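Local coordinates for ABC transporter substrate-binding protein (Vibrio cholerae, PDB 3LKV) that probably serves as the periplasmic substrate-binding component of an ABC transporter, with a phenylalanine bound in its ligand pocket and zinc ions attached, at residues 7-19 with 42-54. Sequence-based numbering, arbitrary orientation.
With ZN (zinc ion), chain C; PHE (phenylalanine), chain B.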
ATOM      1  N   LYS A   7       0.851 -21.391   6.093  1.00 44.23           N
ATOM      2  CA  LYS A   7      -0.177 -20.667   6.934  1.00 44.19           C
ATOM      3  C   LYS A   7      -0.407 -19.190   6.503  1.00 41.86           C
ATOM      4  O   LYS A   7      -1.502 -18.694   6.646  1.00 41.79           O
ATOM      5  CB  LYS A   7       0.178 -20.726   8.433  1.00 45.20           C
ATOM      6  CG  LYS A   7      -0.988 -20.233   9.331  1.00 48.57           C
ATOM      7  CD  LYS A   7      -0.555 -19.855  10.713  1.00 51.32           C
ATOM      8  CE  LYS A   7      -1.555 -18.821  11.249  1.00 55.33           C
ATOM      9  NZ  LYS A   7      -1.353 -18.618  12.716  1.00 57.94           N
ATOM     10  N   THR A   8       0.621 -18.497   6.016  1.00 39.17           N
ATOM     11  CA  THR A   8       0.414 -17.234   5.308  1.00 37.73           C
ATOM     12  C   THR A   8      -0.060 -17.530   3.872  1.00 35.17           C
ATOM     13  O   THR A   8       0.612 -18.246   3.147  1.00 36.58           O
ATOM     14  CB  THR A   8       1.739 -16.404   5.252  1.00 37.77           C
ATOM     15  OG1 THR A   8       2.092 -16.036   6.581  1.00 40.89           O
ATOM     16  CG2 THR A   8       1.619 -15.101   4.399  1.00 36.03           C
ATOM     17  N   ALA A   9      -1.178 -16.982   3.443  1.00 31.22           N
ATOM     18  CA  ALA A   9      -1.572 -17.126   2.053  1.00 29.06           C
ATOM     19  C   ALA A   9      -0.685 -16.236   1.180  1.00 27.88           C
ATOM     20  O   ALA A   9      -0.429 -15.054   1.513  1.00 26.73           O
ATOM     21  CB  ALA A   9      -3.000 -16.727   1.881  1.00 28.86           C
ATOM     22  N   LYS A  10      -0.243 -16.776   0.066  1.00 25.55           N
ATOM     23  CA  LYS A  10       0.567 -16.013  -0.871  1.00 26.05           C
ATOM     24  C   LYS A  10      -0.175 -15.855  -2.185  1.00 23.79           C
ATOM     25  O   LYS A  10      -0.444 -16.814  -2.868  1.00 22.45           O
ATOM     26  CB  LYS A  10       1.907 -16.689  -1.085  1.00 26.90           C
ATOM     27  CG  LYS A  10       2.938 -15.855  -1.897  1.00 31.87           C
ATOM     28  CD  LYS A  10       4.421 -16.407  -1.650  1.00 38.14           C
ATOM     29  CE  LYS A  10       5.401 -16.190  -2.855  1.00 41.75           C
ATOM     30  NZ  LYS A  10       6.194 -14.902  -2.871  1.00 42.08           N
ATOM     31  N   VAL A  11      -0.531 -14.621  -2.481  1.00 22.07           N
ATOM     32  CA  VAL A  11      -1.305 -14.252  -3.652  1.00 20.50           C
ATOM     33  C   VAL A  11      -0.431 -13.311  -4.486  1.00 21.11           C
ATOM     34  O   VAL A  11       0.005 -12.270  -3.984  1.00 20.59           O
ATOM     35  CB  VAL A  11      -2.609 -13.598  -3.234  1.00 19.47           C
ATOM     36  CG1 VAL A  11      -3.417 -13.107  -4.460  1.00 16.90           C
ATOM     37  CG2 VAL A  11      -3.435 -14.635  -2.373  1.00 16.77           C
ATOM     38  N   ALA A  12      -0.212 -13.677  -5.755  1.00 20.03           N
ATOM     39  CA  ALA A  12       0.637 -12.917  -6.645  1.00 20.21           C
ATOM     40  C   ALA A  12      -0.206 -12.394  -7.804  1.00 19.17           C
ATOM     41  O   ALA A  12      -0.857 -13.179  -8.486  1.00 19.42           O
ATOM     42  CB  ALA A  12       1.796 -13.816  -7.162  1.00 19.14           C
ATOM     43  N   VAL A  13      -0.162 -11.086  -7.992  1.00 18.64           N
ATOM     44  CA  VAL A  13      -1.033 -10.369  -8.867  1.00 18.78           C
ATOM     45  C   VAL A  13      -0.248  -9.750  -9.999  1.00 19.25           C
ATOM     46  O   VAL A  13       0.675  -8.970  -9.761  1.00 19.65           O
ATOM     47  CB  VAL A  13      -1.761  -9.232  -8.144  1.00 20.04           C
ATOM     48  CG1 VAL A  13      -2.719  -8.547  -9.119  1.00 18.24           C
ATOM     49  CG2 VAL A  13      -2.507  -9.741  -6.890  1.00 19.14           C
ATOM     50  N   SER A  14      -0.589 -10.124 -11.222  1.00 18.94           N
ATOM     51  CA  SER A  14       0.012  -9.574 -12.397  1.00 19.38           C
ATOM     52  C   SER A  14      -1.007  -8.777 -13.209  1.00 20.98           C
ATOM     53  O   SER A  14      -2.088  -9.270 -13.522  1.00 19.89           O
ATOM     54  CB  SER A  14       0.487 -10.728 -13.238  1.00 19.77           C
ATOM     55  OG  SER A  14       1.138 -10.286 -14.429  1.00 23.50           O
ATOM     56  N   GLN A  15      -0.613  -7.580 -13.633  1.00 20.63           N
ATOM     57  CA  GLN A  15      -1.518  -6.599 -14.243  1.00 20.39           C
ATOM     58  C   GLN A  15      -0.805  -6.049 -15.448  1.00 20.30           C
ATOM     59  O   GLN A  15       0.375  -5.671 -15.345  1.00 20.92           O
ATOM     60  CB  GLN A  15      -1.749  -5.488 -13.221  1.00 20.70           C
ATOM     61  CG  GLN A  15      -2.781  -4.562 -13.568  1.00 23.06           C
ATOM     62  CD  GLN A  15      -3.025  -3.525 -12.468  1.00 24.24           C
ATOM     63  OE1 GLN A  15      -3.215  -3.878 -11.328  1.00 24.56           O
ATOM     64  NE2 GLN A  15      -3.057  -2.264 -12.836  1.00 21.46           N
ATOM     65  N   ILE A  16      -1.476  -5.984 -16.601  1.00 19.64           N
ATOM     66  CA  ILE A  16      -0.784  -5.604 -17.824  1.00 18.76           C
ATOM     67  C   ILE A  16      -0.192  -4.185 -17.751  1.00 20.21           C
ATOM     68  O   ILE A  16       0.917  -3.916 -18.262  1.00 20.18           O
ATOM     69  CB  ILE A  16      -1.693  -5.841 -19.068  1.00 18.73           C
ATOM     70  CG1 ILE A  16      -0.964  -5.557 -20.372  1.00 20.19           C
ATOM     71  CG2 ILE A  16      -3.013  -5.049 -18.967  1.00 16.32           C
ATOM     72  CD1 ILE A  16       0.312  -6.381 -20.643  1.00 22.11           C
ATOM     73  N   VAL A  17      -0.945  -3.267 -17.150  1.00 21.12           N
ATOM     74  CA  VAL A  17      -0.538  -1.873 -17.075  1.00 20.64           C
ATOM     75  C   VAL A  17      -1.358  -1.230 -15.980  1.00 22.00           C
ATOM     76  O   VAL A  17      -2.444  -1.715 -15.624  1.00 21.71           O
ATOM     77  CB  VAL A  17      -0.700  -1.134 -18.452  1.00 21.72           C
ATOM     78  CG1 VAL A  17      -2.163  -0.817 -18.747  1.00 19.11           C
ATOM     79  CG2 VAL A  17       0.133   0.194 -18.483  1.00 19.12           C
ATOM     80  N   GLU A  18      -0.837  -0.150 -15.399  1.00 23.58           N
ATOM     81  CA  GLU A  18      -1.651   0.689 -14.467  1.00 23.65           C
ATOM     82  C   GLU A  18      -2.521   1.664 -15.243  1.00 23.39           C
ATOM     83  O   GLU A  18      -2.029   2.589 -15.825  1.00 21.61           O
ATOM     84  CB  GLU A  18      -0.730   1.426 -13.487  1.00 24.56           C
ATOM     85  CG  GLU A  18      -0.032   0.358 -12.632  1.00 26.48           C
ATOM     86  CD  GLU A  18       0.979   0.859 -11.612  1.00 31.47           C
ATOM     87  OE1 GLU A  18       1.326   2.044 -11.605  1.00 35.31           O
ATOM     88  OE2 GLU A  18       1.436   0.016 -10.789  1.00 35.58           O
ATOM     89  N   HIS A  19      -3.814   1.361 -15.345  1.00 23.33           N
ATOM     90  CA  HIS A  19      -4.816   2.357 -15.699  1.00 22.31           C
ATOM     91  C   HIS A  19      -5.960   2.248 -14.701  1.00 22.37           C
ATOM     92  O   HIS A  19      -6.085   1.234 -14.029  1.00 21.87           O
ATOM     93  CB  HIS A  19      -5.258   2.269 -17.186  1.00 22.20           C
ATOM     94  CG  HIS A  19      -5.928   0.991 -17.608  1.00 21.37           C
ATOM     95  ND1 HIS A  19      -7.262   0.741 -17.386  1.00 19.80           N
ATOM     96  CD2 HIS A  19      -5.480  -0.047 -18.353  1.00 21.27           C
ATOM     97  CE1 HIS A  19      -7.593  -0.421 -17.927  1.00 20.24           C
ATOM     98  NE2 HIS A  19      -6.531  -0.920 -18.525  1.00 18.68           N
ATOM     99  N   LYS A  42      -0.314  -9.766   8.235  1.00 23.05           N
ATOM    100  CA  LYS A  42      -0.666 -10.796   9.231  1.00 23.29           C
ATOM    101  C   LYS A  42      -0.573 -12.118   8.535  1.00 24.02           C
ATOM    102  O   LYS A  42       0.392 -12.800   8.702  1.00 25.83           O
ATOM    103  CB  LYS A  42      -2.057 -10.535   9.840  1.00 23.37           C
ATOM    104  CG  LYS A  42      -2.131  -9.121  10.411  1.00 25.17           C
ATOM    105  CD  LYS A  42      -3.310  -8.871  11.326  1.00 29.17           C
ATOM    106  CE  LYS A  42      -3.112  -7.557  12.180  1.00 29.32           C
ATOM    107  NZ  LYS A  42      -2.933  -6.321  11.374  1.00 28.59           N
ATOM    108  N   ASN A  43      -1.545 -12.483   7.716  1.00 23.86           N
ATOM    109  CA  ASN A  43      -1.577 -13.805   7.148  1.00 23.35           C
ATOM    110  C   ASN A  43      -1.677 -13.742   5.634  1.00 23.85           C
ATOM    111  O   ASN A  43      -2.003 -14.736   5.006  1.00 25.36           O
ATOM    112  CB  ASN A  43      -2.780 -14.576   7.712  1.00 22.97           C
ATOM    113  CG  ASN A  43      -4.129 -13.931   7.341  1.00 24.04           C
ATOM    114  OD1 ASN A  43      -4.206 -12.749   7.032  1.00 23.00           O
ATOM    115  ND2 ASN A  43      -5.184 -14.707   7.407  1.00 23.52           N
ATOM    116  N   LEU A  44      -1.412 -12.592   5.035  1.00 22.89           N
ATOM    117  CA  LEU A  44      -1.533 -12.459   3.581  1.00 22.95           C
ATOM    118  C   LEU A  44      -0.281 -11.774   3.087  1.00 22.75           C
ATOM    119  O   LEU A  44       0.056 -10.723   3.599  1.00 24.38           O
ATOM    120  CB  LEU A  44      -2.759 -11.603   3.179  1.00 21.44           C
ATOM    121  CG  LEU A  44      -2.849 -11.255   1.696  1.00 22.21           C
ATOM    122  CD1 LEU A  44      -3.052 -12.477   0.810  1.00 19.44           C
ATOM    123  CD2 LEU A  44      -3.987 -10.198   1.463  1.00 18.19           C
ATOM    124  N   GLU A  45       0.395 -12.386   2.124  1.00 22.30           N
ATOM    125  CA  GLU A  45       1.487 -11.775   1.372  1.00 22.03           C
ATOM    126  C   GLU A  45       0.847 -11.544  -0.015  1.00 21.85           C
ATOM    127  O   GLU A  45       0.460 -12.486  -0.702  1.00 20.86           O
ATOM    128  CB  GLU A  45       2.710 -12.708   1.277  1.00 21.24           C
ATOM    129  CG  GLU A  45       3.864 -12.173   0.375  1.00 22.69           C
ATOM    130  CD  GLU A  45       4.997 -13.210   0.131  1.00 24.75           C
ATOM    131  OE1 GLU A  45       4.960 -14.272   0.754  1.00 28.34           O
ATOM    132  OE2 GLU A  45       5.957 -12.953  -0.661  1.00 28.02           O
ATOM    133  N   PHE A  46       0.756 -10.288  -0.399  1.00 21.34           N
ATOM    134  CA  PHE A  46       0.059  -9.884  -1.615  1.00 22.50           C
ATOM    135  C   PHE A  46       1.152  -9.228  -2.477  1.00 22.37           C
ATOM    136  O   PHE A  46       1.548  -8.123  -2.237  1.00 22.31           O
ATOM    137  CB  PHE A  46      -1.022  -8.893  -1.194  1.00 22.18           C
ATOM    138  CG  PHE A  46      -1.899  -8.424  -2.269  1.00 22.72           C
ATOM    139  CD1 PHE A  46      -3.046  -9.102  -2.593  1.00 25.05           C
ATOM    140  CD2 PHE A  46      -1.630  -7.224  -2.925  1.00 28.41           C
ATOM    141  CE1 PHE A  46      -3.925  -8.612  -3.561  1.00 24.10           C
ATOM    142  CE2 PHE A  46      -2.506  -6.730  -3.908  1.00 26.03           C
ATOM    143  CZ  PHE A  46      -3.648  -7.411  -4.211  1.00 26.09           C
ATOM    144  N   ASP A  47       1.672  -9.946  -3.429  1.00 22.60           N
ATOM    145  CA  ASP A  47       2.715  -9.410  -4.305  1.00 23.70           C
ATOM    146  C   ASP A  47       2.031  -8.983  -5.598  1.00 24.19           C
ATOM    147  O   ASP A  47       1.062  -9.589  -6.028  1.00 25.02           O
ATOM    148  CB  ASP A  47       3.723 -10.505  -4.638  1.00 24.01           C
ATOM    149  CG  ASP A  47       4.555 -10.925  -3.436  1.00 25.00           C
ATOM    150  OD1 ASP A  47       4.857 -10.061  -2.613  1.00 25.32           O
ATOM    151  OD2 ASP A  47       4.943 -12.108  -3.327  1.00 28.74           O
ATOM    152  N   TYR A  48       2.612  -7.996  -6.237  1.00 24.39           N
ATOM    153  CA  TYR A  48       2.014  -7.258  -7.304  1.00 24.19           C
ATOM    154  C   TYR A  48       3.124  -6.844  -8.292  1.00 23.06           C
ATOM    155  O   TYR A  48       4.161  -6.334  -7.903  1.00 22.48           O
ATOM    156  CB  TYR A  48       1.347  -6.020  -6.702  1.00 25.16           C
ATOM    157  CG  TYR A  48       1.060  -5.027  -7.748  1.00 28.11           C
ATOM    158  CD1 TYR A  48       0.230  -5.366  -8.824  1.00 32.61           C
ATOM    159  CD2 TYR A  48       1.696  -3.790  -7.760  1.00 30.97           C
ATOM    160  CE1 TYR A  48       0.002  -4.473  -9.864  1.00 31.94           C
ATOM    161  CE2 TYR A  48       1.475  -2.884  -8.808  1.00 31.10           C
ATOM    162  CZ  TYR A  48       0.638  -3.250  -9.850  1.00 30.95           C
ATOM    163  OH  TYR A  48       0.388  -2.348 -10.872  1.00 36.00           O
ATOM    164  N   LYS A  49       2.895  -7.042  -9.578  1.00 23.16           N
ATOM    165  CA  LYS A  49       3.795  -6.550 -10.620  1.00 23.19           C
ATOM    166  C   LYS A  49       2.961  -6.020 -11.796  1.00 22.29           C
ATOM    167  O   LYS A  49       1.961  -6.663 -12.193  1.00 20.71           O
ATOM    168  CB  LYS A  49       4.716  -7.660 -11.120  1.00 24.07           C
ATOM    169  CG  LYS A  49       5.926  -8.089 -10.213  1.00 30.05           C
ATOM    170  CD  LYS A  49       6.912  -6.917  -9.911  1.00 39.98           C
ATOM    171  CE  LYS A  49       8.286  -7.368  -9.232  1.00 42.28           C
ATOM    172  NZ  LYS A  49       9.036  -8.262 -10.206  1.00 41.73           N
ATOM    173  N   THR A  50       3.391  -4.881 -12.371  1.00 20.36           N
ATOM    174  CA  THR A  50       2.785  -4.393 -13.577  1.00 20.11           C
ATOM    175  C   THR A  50       3.753  -4.664 -14.723  1.00 20.09           C
ATOM    176  O   THR A  50       4.958  -4.516 -14.564  1.00 19.33           O
ATOM    177  CB  THR A  50       2.406  -2.904 -13.547  1.00 20.60           C
ATOM    178  OG1 THR A  50       2.128  -2.503 -14.908  1.00 21.56           O
ATOM    179  CG2 THR A  50       3.555  -2.019 -12.988  1.00 18.88           C
ATOM    180  N   ALA A  51       3.197  -5.061 -15.870  1.00 19.01           N
ATOM    181  CA  ALA A  51       3.970  -5.294 -17.058  1.00 19.19           C
ATOM    182  C   ALA A  51       4.237  -4.022 -17.831  1.00 19.05           C
ATOM    183  O   ALA A  51       4.864  -4.057 -18.879  1.00 20.70           O
ATOM    184  CB  ALA A  51       3.323  -6.349 -17.958  1.00 17.97           C
ATOM    185  N   GLN A  52       3.771  -2.896 -17.339  1.00 19.20           N
ATOM    186  CA  GLN A  52       3.982  -1.607 -18.005  1.00 20.20           C
ATOM    187  C   GLN A  52       3.584  -1.637 -19.482  1.00 19.64           C
ATOM    188  O   GLN A  52       4.226  -1.070 -20.302  1.00 20.54           O
ATOM    189  CB  GLN A  52       5.435  -1.125 -17.820  1.00 19.27           C
ATOM    190  CG  GLN A  52       5.891  -1.184 -16.367  1.00 21.97           C
ATOM    191  CD  GLN A  52       7.331  -0.710 -16.171  1.00 25.86           C
ATOM    192  OE1 GLN A  52       8.210  -1.483 -15.844  1.00 25.86           O
ATOM    193  NE2 GLN A  52       7.565   0.567 -16.392  1.00 26.87           N
ATOM    194  N   GLY A  53       2.524  -2.337 -19.799  1.00 21.12           N
ATOM    195  CA  GLY A  53       1.997  -2.369 -21.149  1.00 21.25           C
ATOM    196  C   GLY A  53       2.788  -3.315 -22.068  1.00 23.08           C
ATOM    197  O   GLY A  53       2.412  -3.478 -23.220  1.00 23.66           O
ATOM    198  N   ASN A  54       3.864  -3.903 -21.555  1.00 23.05           N
ATOM    199  CA  ASN A  54       4.715  -4.773 -22.358  1.00 21.91           C
ATOM    200  C   ASN A  54       4.292  -6.237 -22.299  1.00 22.67           C
ATOM    201  O   ASN A  54       4.233  -6.834 -21.223  1.00 21.37           O
ATOM    202  CB  ASN A  54       6.178  -4.633 -21.931  1.00 21.60           C
ATOM    203  CG  ASN A  54       7.143  -5.143 -22.983  1.00 23.33           C
ATOM    204  OD1 ASN A  54       6.897  -6.165 -23.626  1.00 26.22           O
ATOM    205  ND2 ASN A  54       8.250  -4.433 -23.164  1.00 21.56           N
TER
HETATM  206 ZN    ZN C 401       6.107 -11.255  -1.721  0.50 31.30          ZN
HETATM  207  N   PHE B 601     -11.286  -6.276 -20.067  1.00 25.13           N
HETATM  208  CA  PHE B 601      -9.889  -5.808 -20.430  1.00 25.84           C
HETATM  209  C   PHE B 601      -9.026  -7.050 -20.781  1.00 26.17           C
HETATM  210  O   PHE B 601      -9.641  -8.116 -21.078  1.00 26.52           O
HETATM  211  CB  PHE B 601      -9.268  -4.938 -19.328  1.00 24.95           C
HETATM  212  CG  PHE B 601      -9.817  -3.514 -19.301  1.00 29.64           C
HETATM  213  CD1 PHE B 601      -9.456  -2.593 -20.301  1.00 31.16           C
HETATM  214  CD2 PHE B 601     -10.693  -3.104 -18.320  1.00 29.40           C
HETATM  215  CE1 PHE B 601      -9.963  -1.333 -20.310  1.00 34.33           C
HETATM  216  CE2 PHE B 601     -11.196  -1.839 -18.314  1.00 29.61           C
HETATM  217  CZ  PHE B 601     -10.856  -0.936 -19.299  1.00 31.20           C
HETATM  218  OXT PHE B 601      -7.775  -7.040 -20.820  1.00 26.45           O
HETATM  219  O   HOH W   1       2.245   0.496 -15.537  1.00  6.80           O
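Lys10 pairs with Glu45 and Val11 with Phe46 in the parallel ladder of strands 9-15 and 44-50, the first beta-alpha-beta unit of a periplasmic-binding-protein lobe, joined through helix 20-35. Backbone bonds alternate between the strands from Ala9 N to Asn43 O as far as Ala51 N to Gln15 O, and beyond the strands Gly53 N of a type I' turn donates to Ile16 O (2.7 Å).

On the face of Lys10, Glu45 and Asp47, the lysine lies alongside the glutamate. A bend at its last torsion (chi4 90°) brings NZ to both acids: it meets Glu45 OE2 from above the carboxylate plane (3.0 Å) and Asp47 OD2 end-on (3.1 Å). Both oxygens also bind zinc, whose charge probably offsets their mutual repulsion; Glu45 and Asp47 of the second subunit bind zinc here too, placing the site at the dimer interface.

The other face is largely apolar. Val13 CG2 sits over one face of the Phe46 ring, 4.1 Å from its centroid, while Val11 CG2 packs on Leu44 CD1. Farther along, Gln15 reaches past Tyr48 to Arg26 and Asp23 of helix 20-35. The Glu18 carboxylate lies nearly coplanar with the Tyr48 ring (13°), and Tyr48 OH donates to the anti lone pair of Glu18 OE2 at 2.6 Å.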